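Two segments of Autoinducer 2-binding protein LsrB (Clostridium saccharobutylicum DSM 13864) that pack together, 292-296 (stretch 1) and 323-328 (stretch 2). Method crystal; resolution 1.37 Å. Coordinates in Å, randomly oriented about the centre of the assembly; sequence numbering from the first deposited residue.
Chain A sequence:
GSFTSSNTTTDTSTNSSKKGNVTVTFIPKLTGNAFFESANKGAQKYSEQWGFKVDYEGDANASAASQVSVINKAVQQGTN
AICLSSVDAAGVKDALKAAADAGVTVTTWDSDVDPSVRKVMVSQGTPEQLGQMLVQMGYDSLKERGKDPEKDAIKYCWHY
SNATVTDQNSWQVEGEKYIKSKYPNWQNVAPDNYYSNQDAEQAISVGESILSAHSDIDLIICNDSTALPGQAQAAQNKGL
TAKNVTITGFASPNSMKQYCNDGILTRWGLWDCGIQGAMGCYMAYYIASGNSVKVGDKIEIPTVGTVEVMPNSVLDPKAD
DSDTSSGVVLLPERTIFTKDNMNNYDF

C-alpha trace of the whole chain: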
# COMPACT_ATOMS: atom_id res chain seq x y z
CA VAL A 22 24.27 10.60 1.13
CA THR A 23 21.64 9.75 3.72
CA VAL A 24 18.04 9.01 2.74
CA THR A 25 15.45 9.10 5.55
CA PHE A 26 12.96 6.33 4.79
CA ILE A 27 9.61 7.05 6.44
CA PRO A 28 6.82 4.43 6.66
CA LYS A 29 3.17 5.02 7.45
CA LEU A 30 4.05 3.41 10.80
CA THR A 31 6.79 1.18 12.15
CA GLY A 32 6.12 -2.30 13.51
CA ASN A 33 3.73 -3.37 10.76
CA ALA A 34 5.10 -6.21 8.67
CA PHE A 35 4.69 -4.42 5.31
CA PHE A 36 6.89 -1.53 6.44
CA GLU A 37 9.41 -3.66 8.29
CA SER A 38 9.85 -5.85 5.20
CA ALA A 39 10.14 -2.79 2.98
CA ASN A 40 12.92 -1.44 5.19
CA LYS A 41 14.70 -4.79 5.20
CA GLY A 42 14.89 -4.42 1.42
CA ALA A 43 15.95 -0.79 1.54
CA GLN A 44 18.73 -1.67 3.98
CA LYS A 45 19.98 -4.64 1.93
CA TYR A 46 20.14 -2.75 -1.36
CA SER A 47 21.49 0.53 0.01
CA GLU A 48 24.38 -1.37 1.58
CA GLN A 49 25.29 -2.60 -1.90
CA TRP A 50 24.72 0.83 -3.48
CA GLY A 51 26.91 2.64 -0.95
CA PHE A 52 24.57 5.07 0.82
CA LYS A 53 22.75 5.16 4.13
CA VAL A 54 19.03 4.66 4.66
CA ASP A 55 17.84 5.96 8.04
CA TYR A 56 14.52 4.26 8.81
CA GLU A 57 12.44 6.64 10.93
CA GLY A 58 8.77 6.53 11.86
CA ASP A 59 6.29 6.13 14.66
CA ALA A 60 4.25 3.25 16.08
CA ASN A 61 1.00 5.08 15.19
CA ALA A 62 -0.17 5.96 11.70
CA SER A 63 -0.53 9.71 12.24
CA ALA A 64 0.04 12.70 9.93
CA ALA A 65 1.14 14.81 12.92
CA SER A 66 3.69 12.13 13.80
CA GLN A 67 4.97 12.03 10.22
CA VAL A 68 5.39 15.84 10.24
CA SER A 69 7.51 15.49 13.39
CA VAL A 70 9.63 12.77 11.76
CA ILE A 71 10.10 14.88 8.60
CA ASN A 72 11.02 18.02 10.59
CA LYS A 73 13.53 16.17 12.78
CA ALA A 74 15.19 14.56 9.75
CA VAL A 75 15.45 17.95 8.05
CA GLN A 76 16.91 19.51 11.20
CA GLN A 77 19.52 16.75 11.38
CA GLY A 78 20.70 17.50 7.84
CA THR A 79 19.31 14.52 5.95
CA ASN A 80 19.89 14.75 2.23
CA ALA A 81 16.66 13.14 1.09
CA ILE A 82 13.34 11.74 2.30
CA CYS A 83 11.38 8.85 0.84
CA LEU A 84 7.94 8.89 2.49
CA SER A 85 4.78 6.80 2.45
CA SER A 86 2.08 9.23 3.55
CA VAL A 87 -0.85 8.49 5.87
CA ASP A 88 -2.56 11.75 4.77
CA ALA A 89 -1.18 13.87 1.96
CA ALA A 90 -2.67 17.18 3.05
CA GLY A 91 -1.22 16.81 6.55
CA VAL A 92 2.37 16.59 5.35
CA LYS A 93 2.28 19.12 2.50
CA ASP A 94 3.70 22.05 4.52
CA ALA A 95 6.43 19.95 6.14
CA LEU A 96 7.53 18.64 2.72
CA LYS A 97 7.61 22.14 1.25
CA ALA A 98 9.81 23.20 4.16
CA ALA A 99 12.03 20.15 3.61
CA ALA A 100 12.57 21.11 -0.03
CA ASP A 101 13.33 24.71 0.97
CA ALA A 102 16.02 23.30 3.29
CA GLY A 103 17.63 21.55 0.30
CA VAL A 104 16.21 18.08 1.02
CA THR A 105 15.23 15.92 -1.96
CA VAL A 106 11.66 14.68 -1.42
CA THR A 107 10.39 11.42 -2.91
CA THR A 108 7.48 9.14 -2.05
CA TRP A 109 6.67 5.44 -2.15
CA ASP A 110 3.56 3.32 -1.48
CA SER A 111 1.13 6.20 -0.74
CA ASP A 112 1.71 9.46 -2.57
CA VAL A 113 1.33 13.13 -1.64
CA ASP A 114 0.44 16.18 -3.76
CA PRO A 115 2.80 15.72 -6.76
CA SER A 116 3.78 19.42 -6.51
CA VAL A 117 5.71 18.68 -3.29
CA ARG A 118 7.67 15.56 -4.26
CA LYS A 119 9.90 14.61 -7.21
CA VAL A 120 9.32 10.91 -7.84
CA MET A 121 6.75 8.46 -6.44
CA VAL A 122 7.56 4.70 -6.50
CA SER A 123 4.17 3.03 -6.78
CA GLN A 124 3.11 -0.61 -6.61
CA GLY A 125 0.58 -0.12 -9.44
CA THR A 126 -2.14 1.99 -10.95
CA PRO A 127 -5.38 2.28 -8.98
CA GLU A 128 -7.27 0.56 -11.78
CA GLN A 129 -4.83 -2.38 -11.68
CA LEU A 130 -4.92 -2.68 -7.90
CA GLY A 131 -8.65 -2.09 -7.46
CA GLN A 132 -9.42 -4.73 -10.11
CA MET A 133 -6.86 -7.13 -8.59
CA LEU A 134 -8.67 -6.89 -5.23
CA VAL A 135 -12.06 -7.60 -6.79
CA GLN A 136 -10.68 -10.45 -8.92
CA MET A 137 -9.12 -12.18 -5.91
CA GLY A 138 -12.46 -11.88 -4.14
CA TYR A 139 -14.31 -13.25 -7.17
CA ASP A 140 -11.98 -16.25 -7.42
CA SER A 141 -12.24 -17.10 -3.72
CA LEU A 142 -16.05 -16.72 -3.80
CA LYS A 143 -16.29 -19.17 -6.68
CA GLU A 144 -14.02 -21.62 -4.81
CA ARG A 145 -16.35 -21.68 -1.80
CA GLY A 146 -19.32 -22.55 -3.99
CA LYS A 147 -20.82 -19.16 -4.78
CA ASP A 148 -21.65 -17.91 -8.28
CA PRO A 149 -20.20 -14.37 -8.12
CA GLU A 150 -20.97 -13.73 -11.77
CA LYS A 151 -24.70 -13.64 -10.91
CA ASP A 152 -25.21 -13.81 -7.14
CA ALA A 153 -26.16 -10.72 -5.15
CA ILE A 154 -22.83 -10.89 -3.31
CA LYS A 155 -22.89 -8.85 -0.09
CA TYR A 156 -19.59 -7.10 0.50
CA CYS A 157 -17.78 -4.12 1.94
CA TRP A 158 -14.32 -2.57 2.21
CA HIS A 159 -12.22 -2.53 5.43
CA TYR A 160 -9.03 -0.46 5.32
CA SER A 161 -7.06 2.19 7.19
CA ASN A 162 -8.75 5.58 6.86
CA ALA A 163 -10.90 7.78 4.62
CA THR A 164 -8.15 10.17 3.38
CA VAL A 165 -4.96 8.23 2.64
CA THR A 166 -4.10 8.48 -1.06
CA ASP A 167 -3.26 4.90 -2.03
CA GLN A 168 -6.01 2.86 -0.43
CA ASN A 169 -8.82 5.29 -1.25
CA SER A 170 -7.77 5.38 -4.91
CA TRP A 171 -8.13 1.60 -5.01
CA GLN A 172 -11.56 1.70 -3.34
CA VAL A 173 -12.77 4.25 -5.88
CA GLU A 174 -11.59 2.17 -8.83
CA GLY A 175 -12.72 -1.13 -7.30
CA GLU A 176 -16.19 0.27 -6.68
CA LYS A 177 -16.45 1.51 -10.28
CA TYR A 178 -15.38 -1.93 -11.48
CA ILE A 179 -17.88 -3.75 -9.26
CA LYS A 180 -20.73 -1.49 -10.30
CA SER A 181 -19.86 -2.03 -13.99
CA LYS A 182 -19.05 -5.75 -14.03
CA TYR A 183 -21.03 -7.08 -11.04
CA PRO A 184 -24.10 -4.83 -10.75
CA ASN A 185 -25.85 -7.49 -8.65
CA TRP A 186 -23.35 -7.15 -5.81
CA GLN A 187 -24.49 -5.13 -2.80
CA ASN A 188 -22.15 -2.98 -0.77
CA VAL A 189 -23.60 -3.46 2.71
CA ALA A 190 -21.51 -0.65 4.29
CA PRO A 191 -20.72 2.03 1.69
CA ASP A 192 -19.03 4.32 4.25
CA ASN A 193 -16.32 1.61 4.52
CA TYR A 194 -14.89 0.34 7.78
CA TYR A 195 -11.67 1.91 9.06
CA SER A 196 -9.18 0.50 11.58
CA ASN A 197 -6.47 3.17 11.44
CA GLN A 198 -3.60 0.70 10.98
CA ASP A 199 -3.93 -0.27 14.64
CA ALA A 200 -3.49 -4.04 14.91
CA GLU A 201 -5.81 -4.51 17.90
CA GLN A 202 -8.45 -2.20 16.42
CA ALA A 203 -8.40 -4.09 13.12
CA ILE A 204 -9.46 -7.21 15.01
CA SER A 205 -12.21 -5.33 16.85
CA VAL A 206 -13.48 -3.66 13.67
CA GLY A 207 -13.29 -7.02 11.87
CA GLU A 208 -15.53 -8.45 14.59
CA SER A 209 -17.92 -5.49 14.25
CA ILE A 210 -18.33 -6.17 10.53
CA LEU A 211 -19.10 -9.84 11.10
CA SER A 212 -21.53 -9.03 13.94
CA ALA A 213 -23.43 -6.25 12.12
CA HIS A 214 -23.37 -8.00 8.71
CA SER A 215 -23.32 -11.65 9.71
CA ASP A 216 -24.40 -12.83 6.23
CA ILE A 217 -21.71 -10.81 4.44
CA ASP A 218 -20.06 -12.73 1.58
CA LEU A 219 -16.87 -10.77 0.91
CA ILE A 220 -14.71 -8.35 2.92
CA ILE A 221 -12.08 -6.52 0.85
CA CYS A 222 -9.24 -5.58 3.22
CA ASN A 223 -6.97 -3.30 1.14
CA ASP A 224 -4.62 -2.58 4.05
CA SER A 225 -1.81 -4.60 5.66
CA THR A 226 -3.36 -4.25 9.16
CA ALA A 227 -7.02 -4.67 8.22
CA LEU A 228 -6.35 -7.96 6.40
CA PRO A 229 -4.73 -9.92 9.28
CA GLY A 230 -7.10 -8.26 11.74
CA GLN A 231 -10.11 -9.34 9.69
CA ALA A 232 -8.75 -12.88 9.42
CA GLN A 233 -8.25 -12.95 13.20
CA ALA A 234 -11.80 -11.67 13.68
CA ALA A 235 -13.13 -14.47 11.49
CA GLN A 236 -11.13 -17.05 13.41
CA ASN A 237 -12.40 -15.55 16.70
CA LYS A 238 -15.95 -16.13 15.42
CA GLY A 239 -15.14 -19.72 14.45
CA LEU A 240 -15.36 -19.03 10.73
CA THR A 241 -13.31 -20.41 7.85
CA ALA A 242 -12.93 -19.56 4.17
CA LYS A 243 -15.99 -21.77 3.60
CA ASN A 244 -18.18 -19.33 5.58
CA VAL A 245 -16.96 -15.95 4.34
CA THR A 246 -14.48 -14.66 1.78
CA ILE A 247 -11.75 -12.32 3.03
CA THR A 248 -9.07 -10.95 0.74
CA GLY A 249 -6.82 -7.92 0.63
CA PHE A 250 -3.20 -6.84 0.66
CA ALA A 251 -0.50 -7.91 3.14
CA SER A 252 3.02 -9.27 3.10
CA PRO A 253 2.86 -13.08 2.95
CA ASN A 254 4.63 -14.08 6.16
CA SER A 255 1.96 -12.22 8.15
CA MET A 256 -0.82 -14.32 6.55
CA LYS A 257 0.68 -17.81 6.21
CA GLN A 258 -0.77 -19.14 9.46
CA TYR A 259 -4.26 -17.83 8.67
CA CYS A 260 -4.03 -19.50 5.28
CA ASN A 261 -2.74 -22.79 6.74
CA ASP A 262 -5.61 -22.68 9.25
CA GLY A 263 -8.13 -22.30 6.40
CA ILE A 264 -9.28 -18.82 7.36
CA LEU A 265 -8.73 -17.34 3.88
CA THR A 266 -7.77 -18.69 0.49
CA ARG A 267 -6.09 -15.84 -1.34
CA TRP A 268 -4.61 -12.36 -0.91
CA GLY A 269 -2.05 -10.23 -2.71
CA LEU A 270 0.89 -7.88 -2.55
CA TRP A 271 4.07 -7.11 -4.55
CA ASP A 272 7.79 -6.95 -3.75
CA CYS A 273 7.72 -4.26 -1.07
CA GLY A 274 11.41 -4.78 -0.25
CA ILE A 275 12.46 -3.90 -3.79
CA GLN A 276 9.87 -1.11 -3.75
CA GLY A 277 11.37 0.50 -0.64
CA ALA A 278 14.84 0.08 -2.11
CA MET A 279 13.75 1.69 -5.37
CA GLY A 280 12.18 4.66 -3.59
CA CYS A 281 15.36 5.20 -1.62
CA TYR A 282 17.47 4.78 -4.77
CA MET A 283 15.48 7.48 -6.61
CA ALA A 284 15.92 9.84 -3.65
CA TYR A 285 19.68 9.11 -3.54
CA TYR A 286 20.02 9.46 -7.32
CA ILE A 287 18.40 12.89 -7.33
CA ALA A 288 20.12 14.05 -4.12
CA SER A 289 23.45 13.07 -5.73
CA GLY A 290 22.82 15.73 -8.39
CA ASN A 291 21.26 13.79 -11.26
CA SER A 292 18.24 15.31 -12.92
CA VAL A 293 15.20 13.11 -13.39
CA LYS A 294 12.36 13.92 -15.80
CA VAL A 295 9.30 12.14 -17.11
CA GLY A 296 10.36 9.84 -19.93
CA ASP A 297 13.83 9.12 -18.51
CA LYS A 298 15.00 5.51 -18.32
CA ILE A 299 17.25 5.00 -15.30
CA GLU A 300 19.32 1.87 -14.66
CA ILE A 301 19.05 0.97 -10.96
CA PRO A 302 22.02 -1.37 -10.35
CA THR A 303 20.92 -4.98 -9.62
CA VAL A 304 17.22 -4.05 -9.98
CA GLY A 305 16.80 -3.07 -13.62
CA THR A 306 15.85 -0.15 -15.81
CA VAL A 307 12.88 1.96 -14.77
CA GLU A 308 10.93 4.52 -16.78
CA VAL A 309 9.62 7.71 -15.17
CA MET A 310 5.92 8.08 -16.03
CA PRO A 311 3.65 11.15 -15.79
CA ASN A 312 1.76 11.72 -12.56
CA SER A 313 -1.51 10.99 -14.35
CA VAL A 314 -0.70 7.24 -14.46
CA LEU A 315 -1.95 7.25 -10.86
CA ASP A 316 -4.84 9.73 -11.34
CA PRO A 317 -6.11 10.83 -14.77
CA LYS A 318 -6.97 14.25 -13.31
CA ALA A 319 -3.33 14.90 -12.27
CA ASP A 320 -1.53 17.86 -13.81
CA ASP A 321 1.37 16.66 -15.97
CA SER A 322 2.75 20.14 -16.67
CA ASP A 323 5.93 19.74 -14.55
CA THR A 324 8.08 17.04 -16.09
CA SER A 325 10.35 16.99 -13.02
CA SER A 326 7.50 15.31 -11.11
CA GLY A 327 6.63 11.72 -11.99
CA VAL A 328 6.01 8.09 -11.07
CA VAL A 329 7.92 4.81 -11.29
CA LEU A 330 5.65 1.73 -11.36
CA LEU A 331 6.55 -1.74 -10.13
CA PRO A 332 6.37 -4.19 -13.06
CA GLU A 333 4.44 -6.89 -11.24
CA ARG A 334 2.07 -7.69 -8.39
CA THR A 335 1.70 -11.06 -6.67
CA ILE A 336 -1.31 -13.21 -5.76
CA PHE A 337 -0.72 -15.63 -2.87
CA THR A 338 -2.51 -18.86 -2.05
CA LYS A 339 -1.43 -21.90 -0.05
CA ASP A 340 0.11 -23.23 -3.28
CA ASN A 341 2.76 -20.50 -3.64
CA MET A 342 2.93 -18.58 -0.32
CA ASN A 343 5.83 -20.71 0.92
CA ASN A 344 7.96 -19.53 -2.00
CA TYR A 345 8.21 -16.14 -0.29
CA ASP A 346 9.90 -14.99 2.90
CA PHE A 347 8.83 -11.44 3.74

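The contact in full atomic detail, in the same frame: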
# COMPACT_ATOMS: atom_id res chain seq x y z
N SER A 292 19.57 14.83 -12.63
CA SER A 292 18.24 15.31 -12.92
C SER A 292 17.40 14.13 -13.37
O SER A 292 17.88 13.22 -14.05
CB SER A 292 18.28 16.35 -14.02
OG SER A 292 18.46 15.72 -15.28
N VAL A 293 16.14 14.15 -12.99
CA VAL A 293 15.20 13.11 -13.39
C VAL A 293 13.97 13.80 -13.96
O VAL A 293 13.40 14.68 -13.31
CB VAL A 293 14.82 12.25 -12.18
CG1 VAL A 293 13.69 11.33 -12.55
CG2 VAL A 293 16.02 11.45 -11.69
N LYS A 294 13.57 13.40 -15.17
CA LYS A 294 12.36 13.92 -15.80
C LYS A 294 11.51 12.79 -16.34
O LYS A 294 12.00 11.71 -16.63
CB LYS A 294 12.70 14.90 -16.93
CG LYS A 294 13.31 16.17 -16.38
CD LYS A 294 13.61 17.16 -17.48
CE LYS A 294 14.10 18.48 -16.87
NZ LYS A 294 15.17 18.27 -15.89
N VAL A 295 10.21 13.08 -16.48
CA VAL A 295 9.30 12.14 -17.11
C VAL A 295 9.85 11.73 -18.46
O VAL A 295 10.30 12.57 -19.26
CB VAL A 295 7.89 12.76 -17.22
CG1 VAL A 295 6.96 11.85 -18.05
CG2 VAL A 295 7.30 12.99 -15.84
N GLY A 296 9.83 10.42 -18.72
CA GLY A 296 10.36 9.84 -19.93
C GLY A 296 11.76 9.27 -19.78
O GLY A 296 12.18 8.48 -20.63
N ASP A 323 4.55 19.71 -15.05
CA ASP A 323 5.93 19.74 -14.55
C ASP A 323 6.58 18.39 -14.81
O ASP A 323 6.29 17.40 -14.13
CB ASP A 323 5.92 20.08 -13.06
CG ASP A 323 7.30 20.12 -12.45
OD1 ASP A 323 8.32 19.92 -13.14
OD2 ASP A 323 7.35 20.38 -11.23
N THR A 324 7.48 18.33 -15.78
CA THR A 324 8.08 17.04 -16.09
C THR A 324 9.16 16.63 -15.11
O THR A 324 9.72 15.55 -15.27
CB THR A 324 8.63 16.99 -17.52
OG1 THR A 324 9.64 17.97 -17.60
CG2 THR A 324 7.54 17.25 -18.56
N SER A 325 9.46 17.43 -14.08
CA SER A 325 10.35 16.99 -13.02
C SER A 325 9.61 16.23 -11.93
O SER A 325 10.23 15.83 -10.93
CB SER A 325 11.08 18.17 -12.38
OG SER A 325 10.20 18.99 -11.62
N SER A 326 8.32 15.99 -12.11
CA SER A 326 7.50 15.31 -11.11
C SER A 326 6.88 14.10 -11.81
O SER A 326 6.21 14.27 -12.83
CB SER A 326 6.42 16.27 -10.61
OG SER A 326 5.53 15.58 -9.74
N GLY A 327 7.11 12.90 -11.30
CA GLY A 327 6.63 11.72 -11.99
C GLY A 327 6.62 10.48 -11.12
O GLY A 327 6.89 10.53 -9.91
N VAL A 328 6.32 9.35 -11.76
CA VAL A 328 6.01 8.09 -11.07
C VAL A 328 6.81 6.95 -11.69
O VAL A 328 6.87 6.83 -12.93
CB VAL A 328 4.49 7.80 -11.20
CG1 VAL A 328 4.14 6.41 -10.65
CG2 VAL A 328 3.66 8.89 -10.55
O HOH W 1 12.61 14.65 -10.67

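Residues 292-296, a segment without regular secondary structure, lie against a type I turn, Asp323 to Ser326, that leads into the strand beginning at Gly327; the contact is small, burying 236 Å² over both sides. Ser292 stays out of reach. Val293 contributes mainly its carbonyl: a water donates to Val293 O (2.8 Å from the water oxygen) and to Ser325 O (2.7 Å), bridging two acceptors that could not bond each other directly. Lys294 brings its backbone close, with CA 3.1 Å from Thr324 O in a CA-H...O contact, while its CB points sideways and the long aliphatic chain passes Thr324, CD lying 4.1 Å from OG1. The one direct hydrogen bond follows, from Val295 N to Thr324 O (2.8 Å, 162°), so this single carbonyl receives both approaches. The CA-to-CB bond of Val295 points toward the second stretch: CB is 4.3 Å from Thr324 CB, and CG2 reaches Ser326 O (3.4 Å) and Gly327 CA (4.1 Å). Glycine suits position 327, since a CB there would sit 3.0 Å from Val295 CG2. Gly296 makes no contact; at phi 98°, psi -17° a CB would be jammed against the carbonyl O of Val295, which calls for glycine. Asp323 braces the turn from within: OD1 accepts from Ser325 OG (2.6 Å) and Ser325 N (2.9 Å), and Asp323 O accepts from Ser326 N (3.2 Å).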